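Local coordinates for catalase (PDB 4QOQ), which probably breaks down hydrogen peroxide to water and dioxygen at a haem group, at residues R109-F114 against T179-D184. Numbering follows the deposited sequence.
Sequences RDPRGF and TWLFSD. With JZ3 (Guaiacol), chain G; HEM (protoporphyrin IX containing Fe), chain E.
Arg109 lies across the C-terminal end of helix 175-181, where carbonyls no longer met by a following turn of helix suit a guanidinium. Arg109 NH1 donates to Leu181 O over 3.0 Å, nearly straight (159° at the hydrogen), with the acceptor close to the guanidinium plane and the nitrogen in the carbonyl plane. Ser183 O comes equally near NH1. From NH2 a water bridges to Asp184 OD1, so the oppositely charged groups meet through solvent.

The Arg109 chain runs extended to CG and bends about CG-CD (chi3 -50°), and CD, at that bend, lies over one face of the Phe182 ring, displaced toward the rim and 3.9 Å from the centroid, a CH-pi contact. The two side chains cross at about a right angle, yet guanidinium and ring planes differ by only 21°. Arginine serves here twice, through its aliphatic shaft and its polar head.

The Leu181 side chain crosses that of Arg109 obliquely. With CG anti to the backbone N, the branch is directed toward the 109-114 segment and the ligand, and its two methyls reach different partners: Leu181 CD1 packs against Asp110 C, 3.6 Å away, and against the Pro111 ring, while CD2 faces the guaiacol. Phe182 CZ approaches the same ligand at CAD (3.6 Å), and the guaiacol hydroxyl OAB donates to Asp110 OD1 over 2.8 Å. Asp110 suits this spot because its other oxygen, OD2, accepts from the backbone N of Val98 and Ile99, which fixes the carboxylate; Gln159 also bonds the ligand.

Phe182 also packs on Leu440 and Leu444 of helix 434-448. In the other direction the 109-114 segment runs into strand 113-120 of the antiparallel sheet, where Gly113 CA passes 3.4 Å from the haem methyl CMD.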
loop_
_atom_site.group_PDB
_atom_site.type_symbol
_atom_site.label_atom_id
_atom_site.label_comp_id
_atom_site.label_asym_id
_atom_site.label_seq_id
_atom_site.Cartn_x
_atom_site.Cartn_y
_atom_site.Cartn_z
ATOM N N ARG A 109 30.285 -13.222 3.050
ATOM C CA ARG A 109 31.047 -12.407 2.119
ATOM C C ARG A 109 30.107 -11.429 1.353
ATOM O O ARG A 109 29.081 -11.847 0.857
ATOM C CB ARG A 109 31.766 -13.318 1.123
ATOM C CG ARG A 109 32.656 -12.596 0.112
ATOM C CD ARG A 109 33.521 -13.496 -0.780
ATOM N NE ARG A 109 34.254 -14.471 0.054
ATOM C CZ ARG A 109 35.322 -14.200 0.802
ATOM N NH1 ARG A 109 35.968 -13.046 0.741
ATOM N NH2 ARG A 109 35.818 -15.144 1.552
ATOM N N ASP A 110 30.496 -10.152 1.239
ATOM C CA ASP A 110 29.675 -9.132 0.601
ATOM C C ASP A 110 30.459 -7.853 0.740
ATOM O O ASP A 110 31.129 -7.659 1.747
ATOM C CB ASP A 110 28.308 -8.960 1.377
ATOM C CG ASP A 110 27.053 -9.365 0.575
ATOM O OD1 ASP A 110 27.137 -9.654 -0.656
ATOM O OD2 ASP A 110 25.919 -9.468 1.219
ATOM N N PRO A 111 30.206 -6.896 -0.169
ATOM C CA PRO A 111 30.511 -5.499 0.209
ATOM C C PRO A 111 29.723 -5.149 1.457
ATOM O O PRO A 111 28.721 -5.813 1.761
ATOM C CB PRO A 111 30.079 -4.681 -1.015
ATOM C CG PRO A 111 29.999 -5.695 -2.114
ATOM C CD PRO A 111 29.541 -6.951 -1.481
ATOM N N ARG A 112 30.165 -4.116 2.166
ATOM C CA ARG A 112 29.413 -3.587 3.269
ATOM C C ARG A 112 29.014 -2.175 2.853
ATOM O O ARG A 112 29.847 -1.381 2.379
ATOM C CB ARG A 112 30.262 -3.537 4.539
ATOM C CG ARG A 112 30.003 -4.695 5.518
ATOM C CD ARG A 112 30.229 -6.043 4.904
ATOM N NE ARG A 112 30.101 -7.141 5.857
ATOM C CZ ARG A 112 30.156 -8.424 5.490
ATOM N NH1 ARG A 112 30.346 -8.773 4.207
ATOM N NH2 ARG A 112 29.966 -9.374 6.380
ATOM N N GLY A 113 27.781 -1.851 3.139
ATOM C CA GLY A 113 27.274 -0.502 2.983
ATOM C C GLY A 113 27.787 0.389 4.050
ATOM O O GLY A 113 27.990 -0.038 5.194
ATOM N N PHE A 114 27.972 1.660 3.666
ATOM C CA PHE A 114 28.520 2.686 4.504
ATOM C C PHE A 114 27.805 3.981 4.091
ATOM O O PHE A 114 28.311 4.725 3.258
ATOM C CB PHE A 114 30.036 2.815 4.210
ATOM C CG PHE A 114 30.840 3.503 5.310
ATOM C CD1 PHE A 114 30.491 4.715 5.795
ATOM C CD2 PHE A 114 32.036 2.923 5.775
ATOM C CE1 PHE A 114 31.277 5.372 6.760
ATOM C CE2 PHE A 114 32.819 3.574 6.716
ATOM C CZ PHE A 114 32.442 4.771 7.223
ATOM N N THR A 179 38.403 -9.149 -7.533
ATOM C CA THR A 179 39.803 -9.236 -6.994
ATOM C C THR A 179 39.917 -8.586 -5.604
ATOM O O THR A 179 40.711 -9.022 -4.784
ATOM C CB THR A 179 40.769 -8.622 -7.999
ATOM O OG1 THR A 179 40.583 -9.346 -9.219
ATOM C CG2 THR A 179 42.198 -8.704 -7.548
ATOM N N TRP A 180 39.026 -7.636 -5.302
ATOM C CA TRP A 180 38.870 -7.138 -3.931
ATOM C C TRP A 180 37.937 -7.945 -3.056
ATOM O O TRP A 180 38.275 -8.270 -1.922
ATOM C CB TRP A 180 38.313 -5.698 -3.943
ATOM C CG TRP A 180 39.188 -4.608 -4.383
ATOM C CD1 TRP A 180 39.486 -4.298 -5.645
ATOM C CD2 TRP A 180 39.752 -3.574 -3.556
ATOM N NE1 TRP A 180 40.191 -3.165 -5.684
ATOM C CE2 TRP A 180 40.414 -2.705 -4.407
ATOM C CE3 TRP A 180 39.746 -3.305 -2.183
ATOM C CZ2 TRP A 180 41.108 -1.585 -3.959
ATOM C CZ3 TRP A 180 40.418 -2.218 -1.735
ATOM C CH2 TRP A 180 41.105 -1.358 -2.613
ATOM N N LEU A 181 36.777 -8.320 -3.582
ATOM C CA LEU A 181 35.759 -9.018 -2.807
ATOM C C LEU A 181 36.164 -10.435 -2.382
ATOM O O LEU A 181 35.748 -10.900 -1.307
ATOM C CB LEU A 181 34.473 -9.148 -3.628
ATOM C CG LEU A 181 33.247 -9.780 -2.956
ATOM C CD1 LEU A 181 32.811 -8.931 -1.791
ATOM C CD2 LEU A 181 32.124 -9.863 -4.010
ATOM N N PHE A 182 36.995 -11.102 -3.172
ATOM C CA PHE A 182 37.510 -12.369 -2.751
ATOM C C PHE A 182 38.857 -12.346 -2.036
ATOM O O PHE A 182 39.354 -13.445 -1.634
ATOM C CB PHE A 182 37.470 -13.376 -3.934
ATOM C CG PHE A 182 36.092 -13.877 -4.194
ATOM C CD1 PHE A 182 35.601 -14.959 -3.526
ATOM C CD2 PHE A 182 35.254 -13.179 -5.045
ATOM C CE1 PHE A 182 34.330 -15.412 -3.742
ATOM C CE2 PHE A 182 33.972 -13.605 -5.252
ATOM C CZ PHE A 182 33.479 -14.703 -4.587
ATOM N N SER A 183 39.377 -11.162 -1.758
ATOM C CA SER A 183 40.370 -11.015 -0.651
ATOM C C SER A 183 39.660 -11.223 0.630
ATOM O O SER A 183 38.402 -11.379 0.663
ATOM C CB SER A 183 41.067 -9.664 -0.664
ATOM O OG SER A 183 40.273 -8.636 -0.106
ATOM N N ASP A 184 40.378 -11.249 1.750
ATOM C CA ASP A 184 39.624 -11.433 2.981
ATOM C C ASP A 184 38.817 -10.171 3.366
ATOM O O ASP A 184 38.029 -10.215 4.283
ATOM C CB ASP A 184 40.505 -11.824 4.179
ATOM C CG ASP A 184 40.978 -13.268 4.119
ATOM O OD1 ASP A 184 40.357 -14.139 3.465
ATOM O OD2 ASP A 184 42.049 -13.544 4.736
HETATM C CAA JZ3 G . 27.727 -9.471 -3.631
HETATM O OAG JZ3 G . 28.455 -10.322 -2.743
HETATM C CAI JZ3 G . 28.733 -11.675 -2.835
HETATM C CAF JZ3 G . 29.840 -12.116 -3.564
HETATM C CAD JZ3 G . 30.187 -13.453 -3.670
HETATM C CAC JZ3 G . 29.426 -14.413 -3.021
HETATM C CAE JZ3 G . 28.313 -14.047 -2.267
HETATM C CAH JZ3 G . 27.908 -12.703 -2.138
HETATM O OAB JZ3 G . 26.793 -12.375 -1.386
HETATM C CHA HEM E . 20.694 0.225 -0.879
HETATM C CHB HEM E . 19.942 0.464 -5.680
HETATM C CHC HEM E . 24.830 0.484 -6.366
HETATM C CHD HEM E . 25.407 1.219 -1.612
HETATM C C1A HEM E . 20.084 0.238 -2.124
HETATM C C2A HEM E . 18.669 0.252 -2.341
HETATM C C3A HEM E . 18.475 0.336 -3.695
HETATM C C4A HEM E . 19.747 0.388 -4.302
HETATM C CMA HEM E . 17.192 0.411 -4.519
HETATM C CAA HEM E . 17.643 0.217 -1.233
HETATM C CBA HEM E . 17.536 1.624 -0.595
HETATM C CGA HEM E . 16.406 1.843 0.401
HETATM O O1A HEM E . 16.408 2.849 1.168
HETATM O O2A HEM E . 15.422 1.088 0.400
HETATM C C1B HEM E . 21.233 0.482 -6.256
HETATM C C2B HEM E . 21.461 0.547 -7.688
HETATM C C3B HEM E . 22.796 0.529 -7.896
HETATM C C4B HEM E . 23.433 0.488 -6.552
HETATM C CMB HEM E . 20.426 0.589 -8.784
HETATM C CAB HEM E . 23.512 0.621 -9.194
HETATM C CBB HEM E . 22.940 1.257 -10.246
HETATM C C1C HEM E . 25.406 0.724 -5.131
HETATM C C2C HEM E . 26.667 1.293 -4.949
HETATM C C3C HEM E . 26.823 1.519 -3.604
HETATM C C4C HEM E . 25.653 1.096 -2.956
HETATM C CMC HEM E . 27.688 1.617 -6.035
HETATM C CAC HEM E . 27.954 2.174 -2.961
HETATM C CBC HEM E . 28.689 2.955 -3.715
HETATM C C1D HEM E . 24.166 0.983 -1.064
HETATM C C2D HEM E . 23.965 1.094 0.377
HETATM C C3D HEM E . 22.659 0.806 0.581
HETATM C C4D HEM E . 22.063 0.513 -0.745
HETATM C CMD HEM E . 25.045 1.448 1.407
HETATM C CAD HEM E . 22.007 0.774 1.954
HETATM C CBD HEM E . 21.638 2.199 2.470
HETATM C CGD HEM E . 20.907 2.109 3.808
HETATM O O1D HEM E . 21.621 1.986 4.842
HETATM O O2D HEM E . 19.637 2.136 3.864
HETATM N NA HEM E . 20.739 0.329 -3.356
HETATM N NB HEM E . 22.450 0.495 -5.645
HETATM N NC HEM E . 24.808 0.700 -3.943
HETATM N ND HEM E . 23.011 0.650 -1.707
HETATM FE FE HEM E . 22.760 0.538 -3.575
HETATM O O HOH W 1 37.469 -14.094 3.761
#